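Local coordinates for minor fimbrium subunit Mfa5 (Porphyromonas gingivalis ATCC 33277, PDB 6TO1), which serves as an accessory subunit of the minor fimbriae, surface pili that mediate biofilm formation and adhesion to host cells and other bacteria, at residues K94-V99 against I491-G496; N109-T114 against P419-K424; L452-G457 against A465-R470. All coordinates share one frame; numbering follows the deposited sequence.

All three contacts lie in one beta sandwich of Mfa5, and each reaches its antiparallel sheet containing strands 90-98, 110-119 and 463-473. Contacts 1 and 2 have centres about 11 Å apart and share a strand pair, in which Val-97 O is 2.8 Å from Asp-112 N. Contact 3 lies about 15 Å from contact 2, centre to centre, and about 18 Å from contact 1; Val-113 N, 2.8 Å from Tyr-469 O, joins its strand to that of contact 2. Contacts 1 and 2 join chain parts that come before and after, in sequence, the mixed sheet with strands 126-133 to 385-387, whose von Willebrand factor fold holds the magnesium ion.

Contact 1. Residues K94-V99 against I491-G496; sequences KYAVPV and IGPDLG
Ala-96 and Pro-98, on the strand that carries the intramolecular isopeptide of this sandwich, meet Pro-493 in the loop between helix 475-480 and strand 498-499. Strand 90-98 pairs with strand 110-119, and the loop comes up to it without forming a direct hydrogen bond. The proline ring of Pro-493 makes the central touch: its CD lies 3.4 Å from Ala-96 O and its CG 3.5 Å from the same oxygen. The small Ala-96 CB lets the ring approach, standing 4.1 Å from Pro-493 CD, while Pro-98 CG reaches Pro-493 CB more loosely at 4.4 Å. A cis peptide before Pro-493 turns the chain here, and proline is the residue that most readily accepts that bond. Gly-492, just before it, has a positive phi (76°) that glycine adopts easily. Its carbonyl faces a water that bridges the gap, donating to Gly-492 O at 3.0 Å and accepting from Ala-96 N at 3.0 Å. Just before Gly-492, Ile-491 sends CD1 to within 3.4 Å of Lys-94 O; with chi1 at 58° its CG1 sits between the backbone N and carbonyl carbon, and the extended branch beyond carries the methyl to the strand. Lys-94 itself is stretched out, every torsion near anti, and leads away from the loop to a covalent link between NZ and Asn-501 CG. The loop is also tied to strand 525-526, where Thr-525 makes backbone hydrogen bonds with Gly-492 and Asp-494. Apolar carbons resting on carbonyl oxygens, with one water relaying the amide of Ala-96 to the loop, imply an attachment by packing and solvent mediation, whereas the isopeptide at Lys-94 supplies a covalent tie between strands 90-98 and 501-510.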
ATOM      1  N   LYS A  94       4.976   7.714 -16.865  1.00 17.88           N
ATOM      2  CA  LYS A  94       5.616   7.219 -18.072  1.00 18.61           C
ATOM      3  C   LYS A  94       6.378   8.384 -18.674  1.00 19.54           C
ATOM      4  O   LYS A  94       5.882   9.508 -18.678  1.00 20.21           O
ATOM      5  CB  LYS A  94       4.580   6.657 -19.044  1.00 17.54           C
ATOM      6  CG  LYS A  94       5.159   6.133 -20.365  1.00 18.27           C
ATOM      7  CD  LYS A  94       4.061   5.602 -21.269  1.00 18.61           C
ATOM      8  CE  LYS A  94       4.631   5.237 -22.640  1.00 18.34           C
ATOM      9  NZ  LYS A  94       3.545   5.143 -23.645  1.00 18.31           N
ATOM     10  N   TYR A  95       7.579   8.111 -19.175  1.00 20.26           N
ATOM     11  CA  TYR A  95       8.335   9.170 -19.822  1.00 22.59           C
ATOM     12  C   TYR A  95       9.361   8.565 -20.766  1.00 18.90           C
ATOM     13  O   TYR A  95       9.813   7.426 -20.591  1.00 20.85           O
ATOM     14  CB  TYR A  95       9.026  10.068 -18.791  1.00 22.86           C
ATOM     15  CG  TYR A  95       9.623   9.286 -17.637  1.00 24.85           C
ATOM     16  CD1 TYR A  95      10.888   8.737 -17.729  1.00 26.45           C
ATOM     17  CD2 TYR A  95       8.904   9.092 -16.457  1.00 28.46           C
ATOM     18  CE1 TYR A  95      11.433   8.011 -16.686  1.00 26.73           C
ATOM     19  CE2 TYR A  95       9.451   8.384 -15.405  1.00 26.37           C
ATOM     20  CZ  TYR A  95      10.718   7.849 -15.526  1.00 31.29           C
ATOM     21  OH  TYR A  95      11.283   7.139 -14.489  1.00 39.36           O
ATOM     22  N   ALA A  96       9.744   9.374 -21.758  1.00 18.11           N
ATOM     23  CA  ALA A  96      10.742   8.998 -22.755  1.00 23.05           C
ATOM     24  C   ALA A  96      11.967   9.876 -22.553  1.00 22.21           C
ATOM     25  O   ALA A  96      11.868  11.103 -22.630  1.00 24.33           O
ATOM     26  CB  ALA A  96      10.193   9.166 -24.171  1.00 20.80           C
ATOM     27  N   VAL A  97      13.119   9.257 -22.321  1.00 21.90           N
ATOM     28  CA  VAL A  97      14.354   9.997 -22.088  1.00 24.87           C
ATOM     29  C   VAL A  97      15.221   9.875 -23.349  1.00 22.29           C
ATOM     30  O   VAL A  97      15.573   8.758 -23.743  1.00 23.25           O
ATOM     31  CB  VAL A  97      15.111   9.489 -20.850  1.00 29.21           C
ATOM     32  CG1 VAL A  97      16.374  10.328 -20.627  1.00 24.73           C
ATOM     33  CG2 VAL A  97      14.197   9.524 -19.606  1.00 29.19           C
ATOM     34  N   PRO A  98      15.582  10.979 -23.988  1.00 27.60           N
ATOM     35  CA  PRO A  98      16.470  10.878 -25.157  1.00 21.38           C
ATOM     36  C   PRO A  98      17.789  10.245 -24.754  1.00 27.18           C
ATOM     37  O   PRO A  98      18.352  10.554 -23.701  1.00 31.15           O
ATOM     38  CB  PRO A  98      16.650  12.334 -25.600  1.00 28.95           C
ATOM     39  CG  PRO A  98      15.529  13.102 -24.926  1.00 30.84           C
ATOM     40  CD  PRO A  98      15.231  12.370 -23.662  1.00 25.12           C
ATOM     41  N   VAL A  99      18.289   9.363 -25.611  1.00 27.06           N
ATOM     42  CA  VAL A  99      19.546   8.672 -25.361  1.00 29.84           C
ATOM     43  C   VAL A  99      20.668   9.629 -25.749  1.00 32.74           C
ATOM     44  O   VAL A  99      20.722  10.108 -26.886  1.00 32.48           O
ATOM     45  CB  VAL A  99      19.609   7.359 -26.142  1.00 27.95           C
ATOM     46  CG1 VAL A  99      20.941   6.649 -25.920  1.00 29.79           C
ATOM     47  CG2 VAL A  99      18.449   6.445 -25.710  1.00 25.17           C
ATOM     48  N   ILE A 491       3.892  16.405 -21.227  1.00 25.86           N
ATOM     49  CA  ILE A 491       5.053  15.898 -20.506  1.00 21.79           C
ATOM     50  C   ILE A 491       6.344  15.856 -21.326  1.00 21.46           C
ATOM     51  O   ILE A 491       7.422  15.644 -20.749  1.00 25.69           O
ATOM     52  CB  ILE A 491       4.819  14.483 -19.948  1.00 28.22           C
ATOM     53  CG1 ILE A 491       4.477  13.475 -21.054  1.00 20.43           C
ATOM     54  CG2 ILE A 491       3.686  14.495 -18.916  1.00 28.65           C
ATOM     55  CD1 ILE A 491       4.677  12.046 -20.583  1.00 18.60           C
ATOM     56  N   GLY A 492       6.282  16.100 -22.621  1.00 26.70           N
ATOM     57  CA  GLY A 492       7.476  16.123 -23.435  1.00 28.62           C
ATOM     58  C   GLY A 492       7.969  14.721 -23.708  1.00 29.32           C
ATOM     59  O   GLY A 492       7.212  13.750 -23.608  1.00 19.40           O
ATOM     60  N   PRO A 493       9.265  14.574 -24.030  1.00 22.37           N
ATOM     61  CA  PRO A 493      10.298  15.632 -24.002  1.00 24.67           C
ATOM     62  C   PRO A 493      10.133  16.737 -25.033  1.00 27.80           C
ATOM     63  O   PRO A 493      10.651  17.844 -24.809  1.00 27.64           O
ATOM     64  CB  PRO A 493      11.600  14.856 -24.255  1.00 27.89           C
ATOM     65  CG  PRO A 493      11.181  13.617 -24.950  1.00 25.56           C
ATOM     66  CD  PRO A 493       9.833  13.259 -24.346  1.00 20.37           C
ATOM     67  N   ASP A 494       9.420  16.475 -26.133  1.00 23.63           N
ATOM     68  CA  ASP A 494       9.222  17.481 -27.183  1.00 26.23           C
ATOM     69  C   ASP A 494       7.738  17.754 -27.332  1.00 27.26           C
ATOM     70  O   ASP A 494       7.021  16.968 -27.954  1.00 21.78           O
ATOM     71  CB  ASP A 494       9.840  17.011 -28.504  1.00 21.18           C
ATOM     72  CG  ASP A 494      11.293  16.686 -28.354  1.00 25.44           C
ATOM     73  OD1 ASP A 494      11.709  15.555 -28.703  1.00 25.55           O
ATOM     74  OD2 ASP A 494      12.025  17.552 -27.837  1.00 33.45           O
ATOM     75  N   LEU A 495       7.274  18.873 -26.771  1.00 26.51           N
ATOM     76  CA  LEU A 495       5.875  19.232 -26.924  1.00 24.51           C
ATOM     77  C   LEU A 495       5.487  19.290 -28.394  1.00 27.05           C
ATOM     78  O   LEU A 495       6.220  19.824 -29.224  1.00 30.33           O
ATOM     79  CB  LEU A 495       5.606  20.587 -26.279  1.00 28.36           C
ATOM     80  CG  LEU A 495       5.998  20.679 -24.809  1.00 32.70           C
ATOM     81  CD1 LEU A 495       5.789  22.097 -24.306  1.00 36.98           C
ATOM     82  CD2 LEU A 495       5.176  19.689 -24.008  1.00 35.28           C
ATOM     83  N   GLY A 496       4.309  18.761 -28.711  1.00 21.83           N
ATOM     84  CA  GLY A 496       3.831  18.730 -30.076  1.00 25.12           C
ATOM     85  C   GLY A 496       4.422  17.646 -30.958  1.00 31.99           C
ATOM     86  O   GLY A 496       4.151  17.632 -32.161  1.00 26.48           O
TER
HETATM   87  O   HOH W   1       8.352  12.018 -21.495  1.00 23.62           O

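Contact 2. Residues N109-T114 against P419-K424; sequences NAWDVT and PGFIVK
Trp-111 and Phe-421 are the two side chains that touch here, and both are buried. Phe-421 turns an edge toward the face of the six-membered ring of Trp-111 in an offset edge-to-face pair, the ring centroids 5.8 Å apart and the planes at 78°. The closest atoms are Phe-421 CE1 and Trp-111 CZ3, 3.8 Å apart, with CE1 coming in obliquely to the indole. In both residues CG lies beside the backbone N, anti to the carbonyl carbon (chi1 -61° in Trp-111), and the two rings then meet between the backbones. Large flat rings suit this place because they reach across between segments that exchange no hydrogen bond and pack well in a buried setting. Val-526 packs against both rings, and Pro-98 adds to the cover of Trp-111. Beyond this pair the segments stay apart. Ile-422 is exposed, and the partly exposed Asp-112 and Lys-424 turn to other partners, Asp-112 forming a salt bridge with Arg-470 and Lys-424 with Glu-106. Both strands pair antiparallel with strand 463-473, and the two buried rings, packed on Val-526, form an edge-to-face pair of the kind common in beta-sandwich interiors.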
ATOM      1  N   ASN A 109      18.320   8.559 -33.185  1.00 22.48           N
ATOM      2  CA  ASN A 109      16.916   8.852 -32.860  1.00 26.00           C
ATOM      3  C   ASN A 109      16.448   7.730 -31.941  1.00 21.60           C
ATOM      4  O   ASN A 109      15.803   6.768 -32.350  1.00 21.42           O
ATOM      5  CB  ASN A 109      16.075   8.952 -34.126  1.00 22.56           C
ATOM      6  CG  ASN A 109      16.525  10.097 -35.041  1.00 21.91           C
ATOM      7  OD1 ASN A 109      16.379  11.273 -34.720  1.00 24.78           O
ATOM      8  ND2 ASN A 109      17.038   9.741 -36.210  1.00 26.37           N
ATOM      9  N   ALA A 110      16.826   7.842 -30.669  1.00 20.84           N
ATOM     10  CA  ALA A 110      16.607   6.773 -29.711  1.00 22.83           C
ATOM     11  C   ALA A 110      16.158   7.371 -28.385  1.00 24.66           C
ATOM     12  O   ALA A 110      16.666   8.406 -27.955  1.00 22.67           O
ATOM     13  CB  ALA A 110      17.869   5.935 -29.499  1.00 27.59           C
ATOM     14  N   TRP A 111      15.222   6.689 -27.739  1.00 22.69           N
ATOM     15  CA  TRP A 111      14.700   7.126 -26.450  1.00 19.83           C
ATOM     16  C   TRP A 111      14.530   5.904 -25.569  1.00 19.18           C
ATOM     17  O   TRP A 111      14.154   4.827 -26.037  1.00 24.61           O
ATOM     18  CB  TRP A 111      13.344   7.844 -26.588  1.00 23.74           C
ATOM     19  CG  TRP A 111      13.381   9.092 -27.420  1.00 21.10           C
ATOM     20  CD1 TRP A 111      13.461  10.380 -26.968  1.00 23.13           C
ATOM     21  CD2 TRP A 111      13.310   9.175 -28.856  1.00 20.19           C
ATOM     22  NE1 TRP A 111      13.464  11.250 -28.031  1.00 25.39           N
ATOM     23  CE2 TRP A 111      13.374  10.530 -29.198  1.00 23.36           C
ATOM     24  CE3 TRP A 111      13.212   8.229 -29.875  1.00 22.92           C
ATOM     25  CZ2 TRP A 111      13.342  10.963 -30.520  1.00 19.01           C
ATOM     26  CZ3 TRP A 111      13.183   8.662 -31.175  1.00 18.23           C
ATOM     27  CH2 TRP A 111      13.242  10.009 -31.483  1.00 18.82           C
ATOM     28  N   ASP A 112      14.777   6.089 -24.277  1.00 20.23           N
ATOM     29  CA  ASP A 112      14.509   5.047 -23.296  1.00 22.90           C
ATOM     30  C   ASP A 112      13.177   5.370 -22.624  1.00 24.95           C
ATOM     31  O   ASP A 112      13.036   6.416 -21.990  1.00 23.25           O
ATOM     32  CB  ASP A 112      15.634   4.952 -22.273  1.00 26.64           C
ATOM     33  CG  ASP A 112      16.875   4.270 -22.829  1.00 28.36           C
ATOM     34  OD1 ASP A 112      16.750   3.268 -23.555  1.00 25.76           O
ATOM     35  OD2 ASP A 112      17.972   4.762 -22.519  1.00 31.52           O
ATOM     36  N   VAL A 113      12.207   4.488 -22.783  1.00 23.03           N
ATOM     37  CA  VAL A 113      10.850   4.715 -22.300  1.00 20.51           C
ATOM     38  C   VAL A 113      10.671   3.923 -21.014  1.00 21.53           C
ATOM     39  O   VAL A 113      10.881   2.709 -20.993  1.00 19.04           O
ATOM     40  CB  VAL A 113       9.813   4.298 -23.356  1.00 23.34           C
ATOM     41  CG1 VAL A 113       8.400   4.410 -22.798  1.00 21.51           C
ATOM     42  CG2 VAL A 113       9.974   5.150 -24.621  1.00 22.60           C
ATOM     43  N   THR A 114      10.263   4.595 -19.953  1.00 21.14           N
ATOM     44  CA  THR A 114      10.033   3.939 -18.674  1.00 19.02           C
ATOM     45  C   THR A 114       8.556   4.076 -18.339  1.00 20.94           C
ATOM     46  O   THR A 114       8.001   5.162 -18.491  1.00 19.30           O
ATOM     47  CB  THR A 114      10.862   4.559 -17.557  1.00 20.85           C
ATOM     48  OG1 THR A 114      12.245   4.239 -17.731  1.00 24.43           O
ATOM     49  CG2 THR A 114      10.392   3.994 -16.183  1.00 20.58           C
ATOM     50  N   PRO A 419       2.893   4.200 -34.013  1.00 21.42           N
ATOM     51  CA  PRO A 419       3.445   4.097 -35.373  1.00 23.59           C
ATOM     52  C   PRO A 419       4.669   4.979 -35.529  1.00 19.38           C
ATOM     53  O   PRO A 419       4.728   6.103 -35.029  1.00 21.57           O
ATOM     54  CB  PRO A 419       2.299   4.579 -36.276  1.00 32.87           C
ATOM     55  CG  PRO A 419       1.075   4.446 -35.464  1.00 42.14           C
ATOM     56  CD  PRO A 419       1.486   4.628 -34.015  1.00 26.04           C
ATOM     57  N   GLY A 420       5.648   4.467 -36.269  1.00 22.74           N
ATOM     58  CA  GLY A 420       6.874   5.188 -36.472  1.00 21.55           C
ATOM     59  C   GLY A 420       7.991   4.803 -35.537  1.00 26.27           C
ATOM     60  O   GLY A 420       9.131   5.213 -35.771  1.00 24.83           O
ATOM     61  N   PHE A 421       7.712   4.019 -34.501  1.00 22.92           N
ATOM     62  CA  PHE A 421       8.719   3.631 -33.518  1.00 23.81           C
ATOM     63  C   PHE A 421       8.765   2.124 -33.355  1.00 25.90           C
ATOM     64  O   PHE A 421       7.742   1.441 -33.409  1.00 25.93           O
ATOM     65  CB  PHE A 421       8.432   4.354 -32.189  1.00 22.06           C
ATOM     66  CG  PHE A 421       8.461   5.830 -32.340  1.00 23.15           C
ATOM     67  CD1 PHE A 421       9.662   6.521 -32.280  1.00 20.84           C
ATOM     68  CD2 PHE A 421       7.306   6.521 -32.649  1.00 24.93           C
ATOM     69  CE1 PHE A 421       9.703   7.872 -32.496  1.00 22.21           C
ATOM     70  CE2 PHE A 421       7.334   7.880 -32.863  1.00 26.96           C
ATOM     71  CZ  PHE A 421       8.529   8.564 -32.773  1.00 24.00           C
ATOM     72  N   ILE A 422       9.979   1.608 -33.205  1.00 20.31           N
ATOM     73  CA  ILE A 422      10.194   0.188 -32.977  1.00 23.71           C
ATOM     74  C   ILE A 422      11.009   0.003 -31.708  1.00 19.97           C
ATOM     75  O   ILE A 422      11.781   0.879 -31.307  1.00 23.92           O
ATOM     76  CB  ILE A 422      10.887  -0.456 -34.182  1.00 26.72           C
ATOM     77  CG1 ILE A 422      12.245   0.178 -34.398  1.00 27.74           C
ATOM     78  CG2 ILE A 422      10.055  -0.259 -35.452  1.00 28.47           C
ATOM     79  CD1 ILE A 422      12.934  -0.334 -35.674  1.00 49.63           C
ATOM     80  N   VAL A 423      10.795  -1.128 -31.062  1.00 22.61           N
ATOM     81  CA  VAL A 423      11.436  -1.433 -29.799  1.00 27.76           C
ATOM     82  C   VAL A 423      12.721  -2.180 -30.098  1.00 27.91           C
ATOM     83  O   VAL A 423      12.714  -3.193 -30.803  1.00 27.18           O
ATOM     84  CB  VAL A 423      10.516  -2.254 -28.882  1.00 28.73           C
ATOM     85  CG1 VAL A 423      11.219  -2.493 -27.553  1.00 21.95           C
ATOM     86  CG2 VAL A 423       9.207  -1.538 -28.641  1.00 22.68           C
ATOM     87  N   LYS A 424      13.825  -1.668 -29.576  1.00 23.56           N
ATOM     88  CA  LYS A 424      15.127  -2.280 -29.800  1.00 32.75           C
ATOM     89  C   LYS A 424      15.086  -3.747 -29.404  1.00 31.34           C
ATOM     90  O   LYS A 424      14.592  -4.099 -28.332  1.00 27.59           O
ATOM     91  CB  LYS A 424      16.176  -1.518 -28.992  1.00 32.79           C
ATOM     92  CG  LYS A 424      17.609  -2.027 -29.162  1.00 36.72           C
ATOM     93  CD  LYS A 424      18.577  -1.164 -28.377  1.00 40.82           C
ATOM     94  CE  LYS A 424      20.030  -1.644 -28.507  1.00 44.77           C
ATOM     95  NZ  LYS A 424      20.504  -1.559 -29.907  1.00 60.75           N
TER

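Contact 3. Residues L452-G457 against A465-R470; sequences LTWTTG and ATITYR
Trp-454 and Ile-467 form the centre of this contact, and the indole can be traced outward from its CB. With chi1 at 174°, CG stands anti to the backbone N, and the ring is carried toward strand 463-473. CG itself lies 3.9 Å from Ile-467 CG2. At the fusion bond the same methyl comes closest, CD2 and CE2 each being 3.4 Å from Ile-467 CG2; it sits almost squarely over the six-membered ring, 14° off the normal, in a CH-pi contact. Thr-456 CG2 covers the opposite face, so the indole is held flat between two methyls. NE1 points elsewhere, donating to Asn-440 O, which satisfies this buried polar atom. Further out, CE3 meets Ile-467 CD1 at 3.9 Å, and CZ2 approaches Ala-465 CB at 4.0 Å. Finally the tip reaches the backbone, Trp-454 CH2 lying 3.8 Å from Thr-466 C. The small side chain of Ala-465 leaves room for this end of the ring, while branched Ile-467 offers a methyl to its face. A second CH-pi contact lies nearby: Leu-452 CD1 is 3.8 Å from the centroid of the Tyr-469 ring, over its face. The hydroxyl of that tyrosine bonds to Asp-415 OD2. The two strand segments run nearly antiparallel, at 153°, but their axes are 9.8 Å apart, too far for backbone pairing. Strand 451-455 lies between strands 442-446 and 408-417 of one sheet, and strand 463-473 pairs with 110-119 in the other, so these side chains fill the space between the facing sheets.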
ATOM      1  N   LEU A 452       3.096  -4.417 -25.774  1.00 24.28           N
ATOM      2  CA  LEU A 452       3.772  -4.973 -24.612  1.00 21.07           C
ATOM      3  C   LEU A 452       2.705  -5.233 -23.552  1.00 24.03           C
ATOM      4  O   LEU A 452       1.848  -4.374 -23.312  1.00 23.71           O
ATOM      5  CB  LEU A 452       4.843  -4.024 -24.077  1.00 23.19           C
ATOM      6  CG  LEU A 452       6.069  -3.832 -24.971  1.00 26.27           C
ATOM      7  CD1 LEU A 452       6.785  -2.537 -24.577  1.00 28.21           C
ATOM      8  CD2 LEU A 452       6.993  -5.022 -24.882  1.00 26.13           C
ATOM      9  N   THR A 453       2.711  -6.436 -22.981  1.00 22.22           N
ATOM     10  CA  THR A 453       1.845  -6.767 -21.861  1.00 26.02           C
ATOM     11  C   THR A 453       2.726  -7.154 -20.688  1.00 24.73           C
ATOM     12  O   THR A 453       3.462  -8.149 -20.742  1.00 25.36           O
ATOM     13  CB  THR A 453       0.865  -7.882 -22.219  1.00 26.19           C
ATOM     14  OG1 THR A 453       0.104  -7.488 -23.370  1.00 27.05           O
ATOM     15  CG2 THR A 453      -0.112  -8.132 -21.066  1.00 27.70           C
ATOM     16  N   TRP A 454       2.658  -6.354 -19.640  1.00 22.45           N
ATOM     17  CA  TRP A 454       3.494  -6.492 -18.462  1.00 17.12           C
ATOM     18  C   TRP A 454       2.622  -7.020 -17.327  1.00 22.83           C
ATOM     19  O   TRP A 454       1.687  -6.348 -16.899  1.00 20.70           O
ATOM     20  CB  TRP A 454       4.101  -5.142 -18.092  1.00 24.07           C
ATOM     21  CG  TRP A 454       4.870  -5.100 -16.806  1.00 20.87           C
ATOM     22  CD1 TRP A 454       5.439  -6.148 -16.129  1.00 21.35           C
ATOM     23  CD2 TRP A 454       5.175  -3.924 -16.059  1.00 18.16           C
ATOM     24  NE1 TRP A 454       6.078  -5.682 -15.002  1.00 20.82           N
ATOM     25  CE2 TRP A 454       5.917  -4.324 -14.929  1.00 23.26           C
ATOM     26  CE3 TRP A 454       4.871  -2.567 -16.230  1.00 21.71           C
ATOM     27  CZ2 TRP A 454       6.377  -3.411 -13.979  1.00 23.47           C
ATOM     28  CZ3 TRP A 454       5.340  -1.658 -15.305  1.00 20.22           C
ATOM     29  CH2 TRP A 454       6.078  -2.087 -14.181  1.00 18.29           C
ATOM     30  N   THR A 455       2.933  -8.220 -16.858  1.00 23.97           N
ATOM     31  CA  THR A 455       2.264  -8.823 -15.709  1.00 23.59           C
ATOM     32  C   THR A 455       3.098  -8.472 -14.488  1.00 19.58           C
ATOM     33  O   THR A 455       4.241  -8.923 -14.356  1.00 23.63           O
ATOM     34  CB  THR A 455       2.145 -10.337 -15.892  1.00 27.31           C
ATOM     35  OG1 THR A 455       1.299 -10.598 -17.016  1.00 26.47           O
ATOM     36  CG2 THR A 455       1.542 -10.979 -14.645  1.00 25.62           C
ATOM     37  N   THR A 456       2.541  -7.655 -13.587  1.00 21.17           N
ATOM     38  CA  THR A 456       3.404  -7.084 -12.566  1.00 20.93           C
ATOM     39  C   THR A 456       3.649  -8.027 -11.398  1.00 21.78           C
ATOM     40  O   THR A 456       4.685  -7.914 -10.740  1.00 22.57           O
ATOM     41  CB  THR A 456       2.810  -5.772 -12.014  1.00 24.68           C
ATOM     42  OG1 THR A 456       1.582  -6.048 -11.324  1.00 22.08           O
ATOM     43  CG2 THR A 456       2.567  -4.809 -13.118  1.00 21.18           C
ATOM     44  N   GLY A 457       2.715  -8.918 -11.108  1.00 24.77           N
ATOM     45  CA  GLY A 457       2.733  -9.648  -9.862  1.00 26.30           C
ATOM     46  C   GLY A 457       2.310  -8.708  -8.733  1.00 22.98           C
ATOM     47  O   GLY A 457       1.849  -7.591  -8.941  1.00 22.33           O
ATOM     48  N   ALA A 465       7.595  -0.001  -9.143  1.00 22.52           N
ATOM     49  CA  ALA A 465       7.884  -1.025 -10.137  1.00 20.98           C
ATOM     50  C   ALA A 465       8.067  -0.339 -11.491  1.00 20.85           C
ATOM     51  O   ALA A 465       7.364   0.630 -11.811  1.00 21.39           O
ATOM     52  CB  ALA A 465       6.767  -2.067 -10.191  1.00 25.54           C
ATOM     53  N   THR A 466       9.045  -0.802 -12.266  1.00 21.84           N
ATOM     54  CA  THR A 466       9.326  -0.146 -13.538  1.00 19.00           C
ATOM     55  C   THR A 466       9.693  -1.164 -14.604  1.00 20.56           C
ATOM     56  O   THR A 466      10.194  -2.252 -14.313  1.00 21.98           O
ATOM     57  CB  THR A 466      10.488   0.862 -13.437  1.00 23.48           C
ATOM     58  OG1 THR A 466      11.663   0.174 -12.968  1.00 27.85           O
ATOM     59  CG2 THR A 466      10.150   1.987 -12.541  1.00 26.89           C
ATOM     60  N   ILE A 467       9.354  -0.818 -15.844  1.00 21.88           N
ATOM     61  CA  ILE A 467       9.943  -1.432 -17.019  1.00 21.62           C
ATOM     62  C   ILE A 467      10.533  -0.292 -17.833  1.00 22.65           C
ATOM     63  O   ILE A 467      10.004   0.830 -17.854  1.00 20.33           O
ATOM     64  CB  ILE A 467       8.968  -2.250 -17.883  1.00 27.97           C
ATOM     65  CG1 ILE A 467       7.893  -1.372 -18.499  1.00 27.46           C
ATOM     66  CG2 ILE A 467       8.361  -3.404 -17.073  1.00 26.94           C
ATOM     67  CD1 ILE A 467       7.019  -2.142 -19.461  1.00 35.00           C
ATOM     68  N   THR A 468      11.646  -0.587 -18.509  1.00 24.14           N
ATOM     69  CA  THR A 468      12.298   0.375 -19.380  1.00 24.61           C
ATOM     70  C   THR A 468      12.750  -0.373 -20.631  1.00 21.43           C
ATOM     71  O   THR A 468      13.317  -1.463 -20.532  1.00 22.44           O
ATOM     72  CB  THR A 468      13.501   1.029 -18.708  1.00 27.25           C
ATOM     73  OG1 THR A 468      13.080   1.732 -17.538  1.00 26.38           O
ATOM     74  CG2 THR A 468      14.187   2.004 -19.661  1.00 26.91           C
ATOM     75  N   TYR A 469      12.470   0.219 -21.788  1.00 21.71           N
ATOM     76  CA  TYR A 469      12.843  -0.314 -23.094  1.00 22.98           C
ATOM     77  C   TYR A 469      13.262   0.842 -23.986  1.00 27.76           C
ATOM     78  O   TYR A 469      12.784   1.968 -23.831  1.00 21.86           O
ATOM     79  CB  TYR A 469      11.684  -1.104 -23.742  1.00 22.70           C
ATOM     80  CG  TYR A 469      10.386  -0.346 -23.926  1.00 19.54           C
ATOM     81  CD1 TYR A 469      10.119   0.335 -25.107  1.00 19.37           C
ATOM     82  CD2 TYR A 469       9.406  -0.311 -22.922  1.00 17.39           C
ATOM     83  CE1 TYR A 469       8.931   1.037 -25.293  1.00 23.96           C
ATOM     84  CE2 TYR A 469       8.204   0.403 -23.110  1.00 20.57           C
ATOM     85  CZ  TYR A 469       7.966   1.061 -24.293  1.00 22.39           C
ATOM     86  OH  TYR A 469       6.791   1.756 -24.513  1.00 24.33           O
ATOM     87  N   ARG A 470      14.145   0.552 -24.938  1.00 23.83           N
ATOM     88  CA  ARG A 470      14.598   1.541 -25.906  1.00 21.76           C
ATOM     89  C   ARG A 470      13.781   1.452 -27.189  1.00 20.40           C
ATOM     90  O   ARG A 470      13.479   0.353 -27.674  1.00 20.74           O
ATOM     91  CB  ARG A 470      16.080   1.354 -26.232  1.00 27.49           C
ATOM     92  CG  ARG A 470      16.657   2.445 -27.115  1.00 25.89           C
ATOM     93  CD  ARG A 470      18.189   2.517 -27.051  1.00 30.74           C
ATOM     94  NE  ARG A 470      18.633   2.977 -25.741  1.00 25.46           N
ATOM     95  CZ  ARG A 470      19.890   3.280 -25.434  1.00 36.69           C
ATOM     96  NH1 ARG A 470      20.848   3.189 -26.356  1.00 32.42           N
ATOM     97  NH2 ARG A 470      20.180   3.697 -24.214  1.00 27.84           N
TER